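Local coordinates for protein alpha-1,3-glucanase (Paenibacillus glycanilyticus, PDB 6K0P) that hydrolyses alpha-1,3-glucan as a glycoside hydrolase family 87 enzyme, here captured as a catalytic-domain variant bound to the disaccharide nigerose, at residues Q179-V190 with T208-W219; P284-M293 with F306-S315. The protein carries 1 engineered substitution. All coordinates share one frame; numbering follows the deposited sequence.

Contact 1: residues Q179-V190 with T208-W219; sequences QANPDPTKYVAV and TKKGIYIPAGEW. With GLC (alpha-D-glucopyranose), chain D.
Tyr213 packs its ring face against Asn181. Asn181 CA sits over the centre of the ring, and Asn181 CB is 3.9 Å from the centroid, 22° off the normal, a CH-pi contact. Tyr213 OH donates to Gln179 O at 2.6 Å, in the carbonyl plane and on a lone pair. With CG anti to the backbone N (chi1 172°), the ring of Tyr213 is carried to the loop 179-181, while Pro215 N lies against the rim of the opposite face. Asn181 is held in turn by its own ND2, which bonds Tyr187 O at 3.1 Å and 175°, almost straight.

The strand that carries this ring, 211-214, pairs in parallel with 187-189: Val188 N reaches Gly211 O at 3.0 Å, and Tyr213 N reaches Val188 O at 2.9 Å. At the far end Lys209 NZ donates to Thr185 O at 2.9 Å, from above the carbonyl plane. Val190 CG1 rests over the six-membered ring of Trp219, 4.1 Å from its centroid.

Outside the pair, Tyr187 OH bonds Glu233. Helix 196-204 connects the two parallel strands and packs on Val188 and Ile212, consistent with the helical N-terminal cap of a parallel beta-helix.

Contact 2: residues P284-M293 with F306-S315; sequences PGKFIDGNGM and FVCLYWGVNS. With GLC (alpha-D-glucopyranose), chain B; GLC (alpha-D-glucopyranose), chain C.
Phe287 N reaches Cys308 O at 3.0 Å, a backbone hydrogen bond that sets 284-293 and 306-315 in parallel register, and Ile288 N reaches Leu309 O at 3.1 Å where both chains turn a corner. Gly285 O takes Val307 N and Cys308 N as donors, and positive phi at Gly285 lets Val307 pack close.

Buried polar groups meet at Gly290 O. Tyr310 OH donates to it at 2.7 Å from one face of the carbonyl plane, and Met293 N comes from the opposite face, closing a type II turn.

In the apolar interior Phe287 CB stands over the Phe306 ring, 3.9 Å from its centroid and 8° off the normal; the two rings meet obliquely, planes at 54°. Met293 CE lies over the face of Tyr310, 3.9 Å from the centroid, a CH-pi contact, and SD, oblique at 4.6 Å, makes the Met-aromatic contact.

On the sugar side Lys286 bends at chi2 (94°), bringing NZ to GLC (chain B) O4 at 2.9 Å and over the five-membered ring of Trp311, a cation-pi contact of 5.0 Å to the centroid; NZ also donates to Gly283 O. Both sugars cover one face of that indole. Replacing Trp311 with an alanine would probably leave the two glucoses without their aromatic platform and Lys286 NZ without its cation-pi partner. Arg280 and Asp282 of the same pocket also hydrogen-bond the bound glucose. Stacked parallel coils with an inward aromatic core and a carbohydrate-binding outer face are characteristic of the right-handed parallel beta-helix of pectate-lyase-like glycoside hydrolases.

How the contacts relate
The two contacts follow one another in sequence; with centres 24 Å and nearest atoms about 8 Å apart they are separate. They lie on different series of stacked parallel strands, 211-214 to 233-236 to 267-269 to 297-304 for contact 1 and 224-227 to 256-259 to 286-289 to 308-313 for contact 2, joined where the chain turns corners between faces of the beta-helix. Contact 1 is peripheral, its centre 30 Å from that of the chain, against 16 Å for the more buried contact 2. Each reaches a different glycan site. Glu218 OE2 of contact 1 accepts a hydrogen bond from O1 of GLC (chain D) at 2.6 Å, in a pocket shared with Gln140, whereas Lys286, Val307 and Trp311 line a separate pocket.

Contact 1: residues Q179-V190 with T208-W219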
loop_
_atom_site.group_PDB
_atom_site.type_symbol
_atom_site.label_atom_id
_atom_site.label_comp_id
_atom_site.label_asym_id
_atom_site.label_seq_id
_atom_site.Cartn_x
_atom_site.Cartn_y
_atom_site.Cartn_z
ATOM N N GLN A 179 12.439 -0.967 -24.103
ATOM C CA GLN A 179 12.271 0.206 -24.949
ATOM C C GLN A 179 13.598 0.950 -25.075
ATOM O O GLN A 179 14.286 1.191 -24.074
ATOM C CB GLN A 179 11.150 1.063 -24.352
ATOM C CG GLN A 179 11.246 2.569 -24.416
ATOM C CD GLN A 179 10.154 3.215 -23.555
ATOM O OE1 GLN A 179 9.002 3.285 -23.980
ATOM N NE2 GLN A 179 10.505 3.683 -22.350
ATOM N N ALA A 180 13.967 1.279 -26.316
ATOM C CA ALA A 180 15.230 1.933 -26.626
ATOM C C ALA A 180 15.171 3.426 -26.306
ATOM O O ALA A 180 14.118 3.988 -26.004
ATOM C CB ALA A 180 15.529 1.777 -28.114
ATOM N N ASN A 181 16.319 4.079 -26.410
ATOM C CA ASN A 181 16.365 5.527 -26.290
ATOM C C ASN A 181 15.377 6.131 -27.289
ATOM O O ASN A 181 15.469 5.838 -28.488
ATOM C CB ASN A 181 17.787 6.001 -26.600
ATOM C CG ASN A 181 17.993 7.480 -26.307
ATOM O OD1 ASN A 181 17.059 8.271 -26.394
ATOM N ND2 ASN A 181 19.219 7.854 -25.937
ATOM N N PRO A 182 14.419 6.945 -26.843
ATOM C CA PRO A 182 13.437 7.490 -27.795
ATOM C C PRO A 182 14.075 8.312 -28.898
ATOM O O PRO A 182 13.565 8.331 -30.026
ATOM C CB PRO A 182 12.523 8.349 -26.908
ATOM C CG PRO A 182 12.731 7.827 -25.517
ATOM C CD PRO A 182 14.156 7.365 -25.457
ATOM N N ASP A 183 15.175 9.001 -28.602
ATOM C CA ASP A 183 15.894 9.768 -29.613
ATOM C C ASP A 183 17.266 10.117 -29.058
ATOM O O ASP A 183 17.394 10.995 -28.193
ATOM C CB ASP A 183 15.148 11.039 -30.024
ATOM C CG ASP A 183 15.810 11.747 -31.205
ATOM O OD1 ASP A 183 17.028 11.590 -31.407
ATOM O OD2 ASP A 183 15.100 12.470 -31.932
ATOM N N PRO A 184 18.309 9.441 -29.538
ATOM C CA PRO A 184 19.664 9.694 -29.033
ATOM C C PRO A 184 20.126 11.140 -29.149
ATOM O O PRO A 184 21.017 11.542 -28.390
ATOM C CB PRO A 184 20.525 8.757 -29.894
ATOM C CG PRO A 184 19.588 7.649 -30.289
ATOM C CD PRO A 184 18.233 8.262 -30.417
ATOM N N THR A 185 19.560 11.934 -30.060
ATOM C CA THR A 185 19.966 13.334 -30.155
ATOM C C THR A 185 19.252 14.230 -29.154
ATOM O O THR A 185 19.640 15.394 -29.003
ATOM C CB THR A 185 19.753 13.882 -31.570
ATOM O OG1 THR A 185 18.352 14.061 -31.809
ATOM C CG2 THR A 185 20.364 12.930 -32.612
ATOM N N LYS A 186 18.222 13.720 -28.477
ATOM C CA LYS A 186 17.455 14.501 -27.520
ATOM C C LYS A 186 17.542 13.986 -26.096
ATOM O O LYS A 186 17.296 14.758 -25.163
ATOM C CB LYS A 186 15.981 14.576 -27.940
ATOM C CG LYS A 186 15.791 15.307 -29.272
ATOM C CD LYS A 186 14.337 15.334 -29.691
ATOM C CE LYS A 186 14.191 15.866 -31.112
ATOM N NZ LYS A 186 12.788 15.739 -31.596
ATOM N N TYR A 187 17.887 12.720 -25.897
ATOM C CA TYR A 187 18.008 12.134 -24.565
ATOM C C TYR A 187 19.439 11.646 -24.394
ATOM O O TYR A 187 19.873 10.728 -25.101
ATOM C CB TYR A 187 17.024 10.972 -24.398
ATOM C CG TYR A 187 15.574 11.388 -24.484
ATOM C CD1 TYR A 187 14.946 11.520 -25.714
ATOM C CD2 TYR A 187 14.834 11.660 -23.332
ATOM C CE1 TYR A 187 13.616 11.913 -25.811
ATOM C CE2 TYR A 187 13.503 12.052 -23.416
ATOM C CZ TYR A 187 12.902 12.179 -24.662
ATOM O OH TYR A 187 11.583 12.556 -24.784
ATOM N N VAL A 188 20.171 12.264 -23.466
ATOM C CA VAL A 188 21.542 11.847 -23.177
ATOM C C VAL A 188 21.504 10.482 -22.498
ATOM O O VAL A 188 20.845 10.306 -21.468
ATOM C CB VAL A 188 22.240 12.878 -22.281
ATOM C CG1 VAL A 188 23.677 12.446 -22.006
ATOM C CG2 VAL A 188 22.207 14.267 -22.929
ATOM N N ALA A 189 22.218 9.510 -23.059
ATOM C CA ALA A 189 22.173 8.158 -22.508
ATOM C C ALA A 189 23.148 7.987 -21.351
ATOM O O ALA A 189 24.342 8.290 -21.473
ATOM C CB ALA A 189 22.486 7.120 -23.588
ATOM N N VAL A 190 22.629 7.496 -20.224
ATOM C CA VAL A 190 23.490 6.898 -19.220
ATOM C C VAL A 190 24.145 5.669 -19.848
ATOM O O VAL A 190 23.569 5.011 -20.724
ATOM C CB VAL A 190 22.629 6.536 -17.995
ATOM C CG1 VAL A 190 23.406 5.694 -16.983
ATOM C CG2 VAL A 190 22.089 7.824 -17.350
ATOM N N THR A 208 19.091 21.780 -26.553
ATOM C CA THR A 208 18.408 20.894 -27.480
ATOM C C THR A 208 18.036 19.553 -26.856
ATOM O O THR A 208 17.315 18.775 -27.492
ATOM C CB THR A 208 19.270 20.660 -28.720
ATOM O OG1 THR A 208 20.375 19.812 -28.387
ATOM C CG2 THR A 208 19.786 21.994 -29.264
ATOM N N LYS A 209 18.493 19.264 -25.637
ATOM C CA LYS A 209 18.180 17.989 -25.005
ATOM C C LYS A 209 16.868 18.085 -24.241
ATOM O O LYS A 209 16.566 19.109 -23.622
ATOM C CB LYS A 209 19.292 17.545 -24.053
ATOM C CG LYS A 209 20.671 17.484 -24.681
ATOM C CD LYS A 209 20.743 16.496 -25.823
ATOM C CE LYS A 209 22.154 16.507 -26.398
ATOM N NZ LYS A 209 22.215 15.903 -27.747
ATOM N N LYS A 210 16.087 17.005 -24.295
ATOM C CA LYS A 210 14.854 16.896 -23.525
ATOM C C LYS A 210 15.056 16.224 -22.177
ATOM O O LYS A 210 14.219 16.391 -21.281
ATOM C CB LYS A 210 13.828 16.066 -24.301
ATOM C CG LYS A 210 13.363 16.701 -25.599
ATOM C CD LYS A 210 11.920 16.310 -25.869
ATOM C CE LYS A 210 11.718 15.851 -27.295
ATOM N NZ LYS A 210 10.672 14.792 -27.380
ATOM N N GLY A 211 16.127 15.455 -22.020
ATOM C CA GLY A 211 16.342 14.750 -20.768
ATOM C C GLY A 211 17.419 13.704 -20.918
ATOM O O GLY A 211 18.363 13.866 -21.706
ATOM N N ILE A 212 17.273 12.630 -20.143
ATOM C CA ILE A 212 18.217 11.524 -20.162
ATOM C C ILE A 212 17.471 10.218 -20.372
ATOM O O ILE A 212 16.281 10.099 -20.059
ATOM C CB ILE A 212 19.094 11.447 -18.892
ATOM C CG1 ILE A 212 18.261 11.065 -17.661
ATOM C CG2 ILE A 212 19.838 12.758 -18.678
ATOM C CD1 ILE A 212 19.116 10.668 -16.440
ATOM N N TYR A 213 18.185 9.246 -20.925
ATOM C CA TYR A 213 17.698 7.887 -21.091
ATOM C C TYR A 213 18.579 6.971 -20.262
ATOM O O TYR A 213 19.812 7.062 -20.325
ATOM C CB TYR A 213 17.772 7.470 -22.563
ATOM C CG TYR A 213 17.478 6.008 -22.801
ATOM C CD1 TYR A 213 16.189 5.499 -22.644
ATOM C CD2 TYR A 213 18.490 5.133 -23.190
ATOM C CE1 TYR A 213 15.923 4.152 -22.872
ATOM C CE2 TYR A 213 18.224 3.794 -23.431
ATOM C CZ TYR A 213 16.948 3.313 -23.267
ATOM O OH TYR A 213 16.712 1.977 -23.513
ATOM N N ILE A 214 17.950 6.098 -19.483
ATOM C CA ILE A 214 18.674 5.145 -18.652
ATOM C C ILE A 214 18.414 3.751 -19.213
ATOM O O ILE A 214 17.283 3.247 -19.122
ATOM C CB ILE A 214 18.282 5.246 -17.175
ATOM C CG1 ILE A 214 18.295 6.707 -16.723
ATOM C CG2 ILE A 214 19.242 4.422 -16.325
ATOM C CD1 ILE A 214 17.973 6.921 -15.228
ATOM N N PRO A 215 19.408 3.109 -19.813
ATOM C CA PRO A 215 19.174 1.843 -20.514
ATOM C C PRO A 215 18.855 0.713 -19.549
ATOM O O PRO A 215 18.932 0.842 -18.325
ATOM C CB PRO A 215 20.512 1.562 -21.211
ATOM C CG PRO A 215 21.283 2.829 -21.152
ATOM C CD PRO A 215 20.789 3.593 -19.956
ATOM N N ALA A 216 18.511 -0.432 -20.135
ATOM C CA ALA A 216 18.396 -1.652 -19.349
ATOM C C ALA A 216 19.692 -1.888 -18.586
ATOM O O ALA A 216 20.790 -1.642 -19.101
ATOM C CB ALA A 216 18.126 -2.834 -20.285
ATOM N N GLY A 217 19.563 -2.350 -17.343
ATOM C CA GLY A 217 20.727 -2.643 -16.539
ATOM C C GLY A 217 20.529 -2.288 -15.086
ATOM O O GLY A 217 19.432 -1.889 -14.691
ATOM N N GLU A 218 21.575 -2.444 -14.282
ATOM C CA GLU A 218 21.572 -2.011 -12.895
ATOM C C GLU A 218 22.505 -0.822 -12.770
ATOM O O GLU A 218 23.680 -0.908 -13.146
ATOM C CB GLU A 218 22.050 -3.125 -11.968
ATOM C CG GLU A 218 21.172 -4.364 -11.946
ATOM C CD GLU A 218 21.667 -5.364 -10.919
ATOM O OE1 GLU A 218 22.435 -4.952 -10.024
ATOM O OE2 GLU A 218 21.276 -6.540 -10.994
ATOM N N TRP A 219 21.987 0.274 -12.227
ATOM C CA TRP A 219 22.693 1.549 -12.195
ATOM C C TRP A 219 22.698 2.042 -10.759
ATOM O O TRP A 219 21.631 2.214 -10.159
ATOM C CB TRP A 219 21.990 2.549 -13.114
ATOM C CG TRP A 219 21.826 1.992 -14.492
ATOM C CD1 TRP A 219 20.697 1.440 -15.034
ATOM C CD2 TRP A 219 22.847 1.885 -15.489
ATOM N NE1 TRP A 219 20.955 1.016 -16.315
ATOM C CE2 TRP A 219 22.265 1.284 -16.619
ATOM C CE3 TRP A 219 24.194 2.254 -15.537
ATOM C CZ2 TRP A 219 22.982 1.034 -17.784
ATOM C CZ3 TRP A 219 24.909 2.007 -16.704
ATOM C CH2 TRP A 219 24.299 1.407 -17.806
HETATM C C1 GLC D . 18.740 -7.979 -9.108
HETATM C C2 GLC D . 18.863 -8.215 -7.616
HETATM C C3 GLC D . 18.647 -9.660 -7.148
HETATM C C4 GLC D . 17.477 -10.226 -7.886
HETATM C C5 GLC D . 17.782 -10.150 -9.353
HETATM C C6 GLC D . 16.728 -10.840 -10.207
HETATM O O1 GLC D . 19.894 -8.328 -9.711
HETATM O O2 GLC D . 20.093 -7.696 -7.182
HETATM O O3 GLC D . 18.192 -9.635 -5.823
HETATM O O4 GLC D . 17.318 -11.564 -7.516
HETATM O O5 GLC D . 17.734 -8.790 -9.666
HETATM O O6 GLC D . 15.428 -10.329 -10.039
HETATM O O HOH W 1 21.861 13.257 -26.655
#

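Contact 2: residues P284-M293 with F306-S315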
loop_
_atom_site.group_PDB
_atom_site.type_symbol
_atom_site.label_atom_id
_atom_site.label_comp_id
_atom_site.label_asym_id
_atom_site.label_seq_id
_atom_site.Cartn_x
_atom_site.Cartn_y
_atom_site.Cartn_z
ATOM N N PRO A 284 14.626 11.175 6.233
ATOM C CA PRO A 284 15.118 10.700 4.936
ATOM C C PRO A 284 14.291 9.513 4.457
ATOM O O PRO A 284 13.449 8.977 5.174
ATOM C CB PRO A 284 16.547 10.248 5.269
ATOM C CG PRO A 284 16.463 9.793 6.692
ATOM C CD PRO A 284 15.511 10.772 7.343
ATOM N N GLY A 285 14.545 9.101 3.220
ATOM C CA GLY A 285 14.050 7.826 2.740
ATOM C C GLY A 285 12.943 7.855 1.711
ATOM O O GLY A 285 12.410 6.788 1.378
ATOM N N LYS A 286 12.577 9.018 1.188
ATOM C CA LYS A 286 11.611 9.067 0.100
ATOM C C LYS A 286 12.370 8.961 -1.213
ATOM O O LYS A 286 13.366 9.665 -1.416
ATOM C CB LYS A 286 10.802 10.365 0.143
ATOM C CG LYS A 286 9.878 10.459 1.346
ATOM C CD LYS A 286 10.515 11.208 2.516
ATOM C CE LYS A 286 9.492 11.394 3.623
ATOM N NZ LYS A 286 10.046 12.181 4.769
ATOM N N PHE A 287 11.926 8.057 -2.095
ATOM C CA PHE A 287 12.640 7.891 -3.360
ATOM C C PHE A 287 12.680 9.199 -4.143
ATOM O O PHE A 287 13.724 9.573 -4.691
ATOM C CB PHE A 287 12.028 6.773 -4.207
ATOM C CG PHE A 287 12.572 6.721 -5.614
ATOM C CD1 PHE A 287 13.930 6.517 -5.839
ATOM C CD2 PHE A 287 11.736 6.880 -6.701
ATOM C CE1 PHE A 287 14.432 6.486 -7.130
ATOM C CE2 PHE A 287 12.231 6.835 -8.001
ATOM C CZ PHE A 287 13.576 6.647 -8.212
ATOM N N ILE A 288 11.560 9.912 -4.195
ATOM C CA ILE A 288 11.482 11.217 -4.841
ATOM C C ILE A 288 11.153 12.245 -3.769
ATOM O O ILE A 288 10.142 12.115 -3.064
ATOM C CB ILE A 288 10.428 11.246 -5.959
ATOM C CG1 ILE A 288 10.837 10.323 -7.107
ATOM C CG2 ILE A 288 10.227 12.681 -6.470
ATOM C CD1 ILE A 288 9.683 9.983 -8.050
ATOM N N ASP A 289 12.006 13.259 -3.644
ATOM C CA ASP A 289 11.693 14.470 -2.905
ATOM C C ASP A 289 11.298 15.547 -3.903
ATOM O O ASP A 289 11.891 15.662 -4.981
ATOM C CB ASP A 289 12.916 14.955 -2.124
ATOM C CG ASP A 289 13.379 13.960 -1.086
ATOM O OD1 ASP A 289 12.573 13.601 -0.214
ATOM O OD2 ASP A 289 14.550 13.548 -1.150
ATOM N N GLY A 290 10.290 16.326 -3.547
ATOM C CA GLY A 290 9.876 17.410 -4.415
ATOM C C GLY A 290 8.960 18.355 -3.681
ATOM O O GLY A 290 7.774 18.460 -4.008
ATOM N N ASN A 291 9.498 19.015 -2.662
ATOM C CA ASN A 291 8.674 19.883 -1.833
ATOM C C ASN A 291 8.154 21.046 -2.664
ATOM O O ASN A 291 8.925 21.760 -3.314
ATOM C CB ASN A 291 9.479 20.399 -0.642
ATOM C CG ASN A 291 9.673 19.340 0.432
ATOM O OD1 ASN A 291 8.910 18.377 0.519
ATOM N ND2 ASN A 291 10.700 19.517 1.257
ATOM N N GLY A 292 6.833 21.210 -2.661
ATOM C CA GLY A 292 6.197 22.247 -3.445
ATOM C C GLY A 292 6.170 22.012 -4.937
ATOM O O GLY A 292 5.792 22.923 -5.680
ATOM N N MET A 293 6.553 20.824 -5.411
ATOM C CA MET A 293 6.670 20.619 -6.849
ATOM C C MET A 293 5.321 20.729 -7.549
ATOM O O MET A 293 4.261 20.451 -6.972
ATOM C CB MET A 293 7.336 19.277 -7.177
ATOM C CG MET A 293 6.415 18.070 -7.080
ATOM S SD MET A 293 7.358 16.549 -7.318
ATOM C CE MET A 293 6.031 15.351 -7.494
ATOM N N PHE A 306 12.271 1.635 -0.006
ATOM C CA PHE A 306 12.411 2.992 0.498
ATOM C C PHE A 306 11.446 3.172 1.658
ATOM O O PHE A 306 10.613 2.304 1.943
ATOM C CB PHE A 306 12.138 4.018 -0.617
ATOM C CG PHE A 306 13.224 4.059 -1.656
ATOM C CD1 PHE A 306 13.202 3.190 -2.742
ATOM C CD2 PHE A 306 14.293 4.934 -1.524
ATOM C CE1 PHE A 306 14.217 3.211 -3.691
ATOM C CE2 PHE A 306 15.309 4.959 -2.469
ATOM C CZ PHE A 306 15.274 4.097 -3.551
ATOM N N VAL A 307 11.571 4.307 2.345
ATOM C CA VAL A 307 10.581 4.642 3.361
ATOM C C VAL A 307 9.253 4.992 2.697
ATOM O O VAL A 307 8.199 4.455 3.061
ATOM C CB VAL A 307 11.107 5.747 4.297
ATOM C CG1 VAL A 307 10.060 6.082 5.367
ATOM C CG2 VAL A 307 12.398 5.279 4.967
ATOM N N CYS A 308 9.294 5.842 1.662
ATOM C CA CYS A 308 8.112 6.165 0.869
ATOM C C CYS A 308 8.517 6.312 -0.587
ATOM O O CYS A 308 9.694 6.527 -0.898
ATOM C CB CYS A 308 7.492 7.522 1.251
ATOM S SG CYS A 308 7.236 7.790 3.007
ATOM N N LEU A 309 7.517 6.255 -1.479
ATOM C CA LEU A 309 7.734 6.752 -2.837
ATOM C C LEU A 309 7.800 8.272 -2.845
ATOM O O LEU A 309 8.763 8.856 -3.351
ATOM C CB LEU A 309 6.652 6.252 -3.802
ATOM C CG LEU A 309 6.650 6.947 -5.182
ATOM C CD1 LEU A 309 8.029 6.880 -5.859
ATOM C CD2 LEU A 309 5.578 6.364 -6.113
ATOM N N TYR A 310 6.791 8.932 -2.276
ATOM C CA TYR A 310 6.703 10.383 -2.356
ATOM C C TYR A 310 5.852 10.904 -1.209
ATOM O O TYR A 310 4.819 10.310 -0.870
ATOM C CB TYR A 310 6.100 10.829 -3.695
ATOM C CG TYR A 310 6.066 12.330 -3.835
ATOM C CD1 TYR A 310 7.240 13.053 -4.006
ATOM C CD2 TYR A 310 4.869 13.028 -3.762
ATOM C CE1 TYR A 310 7.226 14.437 -4.116
ATOM C CE2 TYR A 310 4.846 14.407 -3.889
ATOM C CZ TYR A 310 6.024 15.103 -4.053
ATOM O OH TYR A 310 5.997 16.481 -4.143
ATOM N N TRP A 311 6.287 12.030 -0.632
ATOM C CA TRP A 311 5.614 12.696 0.482
ATOM C C TRP A 311 5.514 14.162 0.079
ATOM O O TRP A 311 6.450 14.938 0.303
ATOM C CB TRP A 311 6.423 12.517 1.757
ATOM C CG TRP A 311 5.775 13.048 3.000
ATOM C CD1 TRP A 311 5.649 14.362 3.372
ATOM C CD2 TRP A 311 5.194 12.275 4.050
ATOM N NE1 TRP A 311 5.011 14.449 4.590
ATOM C CE2 TRP A 311 4.716 13.182 5.024
ATOM C CE3 TRP A 311 5.012 10.903 4.255
ATOM C CZ2 TRP A 311 4.082 12.758 6.191
ATOM C CZ3 TRP A 311 4.389 10.481 5.414
ATOM C CH2 TRP A 311 3.924 11.409 6.370
ATOM N N GLY A 312 4.381 14.531 -0.518
ATOM C CA GLY A 312 4.227 15.879 -1.036
ATOM C C GLY A 312 3.950 16.879 0.068
ATOM O O GLY A 312 3.299 16.575 1.063
ATOM N N VAL A 313 4.483 18.087 -0.115
ATOM C CA VAL A 313 4.289 19.205 0.804
ATOM C C VAL A 313 3.946 20.414 -0.057
ATOM O O VAL A 313 4.819 20.957 -0.742
ATOM C CB VAL A 313 5.539 19.480 1.651
ATOM C CG1 VAL A 313 5.266 20.607 2.627
ATOM C CG2 VAL A 313 5.986 18.209 2.382
ATOM N N ASN A 314 2.680 20.833 -0.029
ATOM C CA ASN A 314 2.192 21.896 -0.908
ATOM C C ASN A 314 2.571 21.629 -2.364
ATOM O O ASN A 314 3.019 22.516 -3.098
ATOM C CB ASN A 314 2.647 23.282 -0.440
ATOM C CG ASN A 314 1.815 24.390 -1.044
ATOM O OD1 ASN A 314 0.688 24.161 -1.478
ATOM N ND2 ASN A 314 2.372 25.595 -1.092
ATOM N N SER A 315 2.379 20.382 -2.782
ATOM C CA SER A 315 2.722 19.913 -4.115
ATOM C C SER A 315 1.433 19.741 -4.897
ATOM O O SER A 315 0.545 18.998 -4.464
ATOM C CB SER A 315 3.469 18.581 -4.022
ATOM O OG SER A 315 4.621 18.729 -3.207
HETATM C C1 GLC B . 6.374 10.465 10.080
HETATM C C2 GLC B . 6.997 11.837 9.915
HETATM C C3 GLC B . 7.015 12.206 8.449
HETATM C C4 GLC B . 7.697 11.114 7.634
HETATM C C5 GLC B . 6.979 9.810 7.851
HETATM C C6 GLC B . 7.685 8.631 7.200
HETATM O O1 GLC B . 5.032 10.618 9.766
HETATM O O2 GLC B . 6.243 12.753 10.717
HETATM O O3 GLC B . 7.845 13.345 8.308
HETATM O O4 GLC B . 7.673 11.408 6.261
HETATM O O5 GLC B . 6.953 9.533 9.216
HETATM O O6 GLC B . 9.030 8.478 7.555
HETATM C C1 GLC C . 7.310 14.348 7.364
HETATM C C2 GLC C . 8.355 15.434 7.132
HETATM C C3 GLC C . 8.418 16.325 8.368
HETATM C C4 GLC C . 7.032 16.870 8.705
HETATM C C5 GLC C . 6.042 15.709 8.828
HETATM C C6 GLC C . 4.613 16.163 9.131
HETATM O O2 GLC C . 9.613 14.826 6.911
HETATM O O3 GLC C . 9.340 17.377 8.171
HETATM O O4 GLC C . 7.093 17.592 9.918
HETATM O O5 GLC C . 6.051 14.949 7.631
HETATM O O6 GLC C . 4.155 17.061 8.139
HETATM O O HOH W 2 8.947 13.161 -0.920
HETATM O O HOH W 3 8.464 16.171 -1.426
HETATM O O HOH W 4 8.581 15.492 2.199
#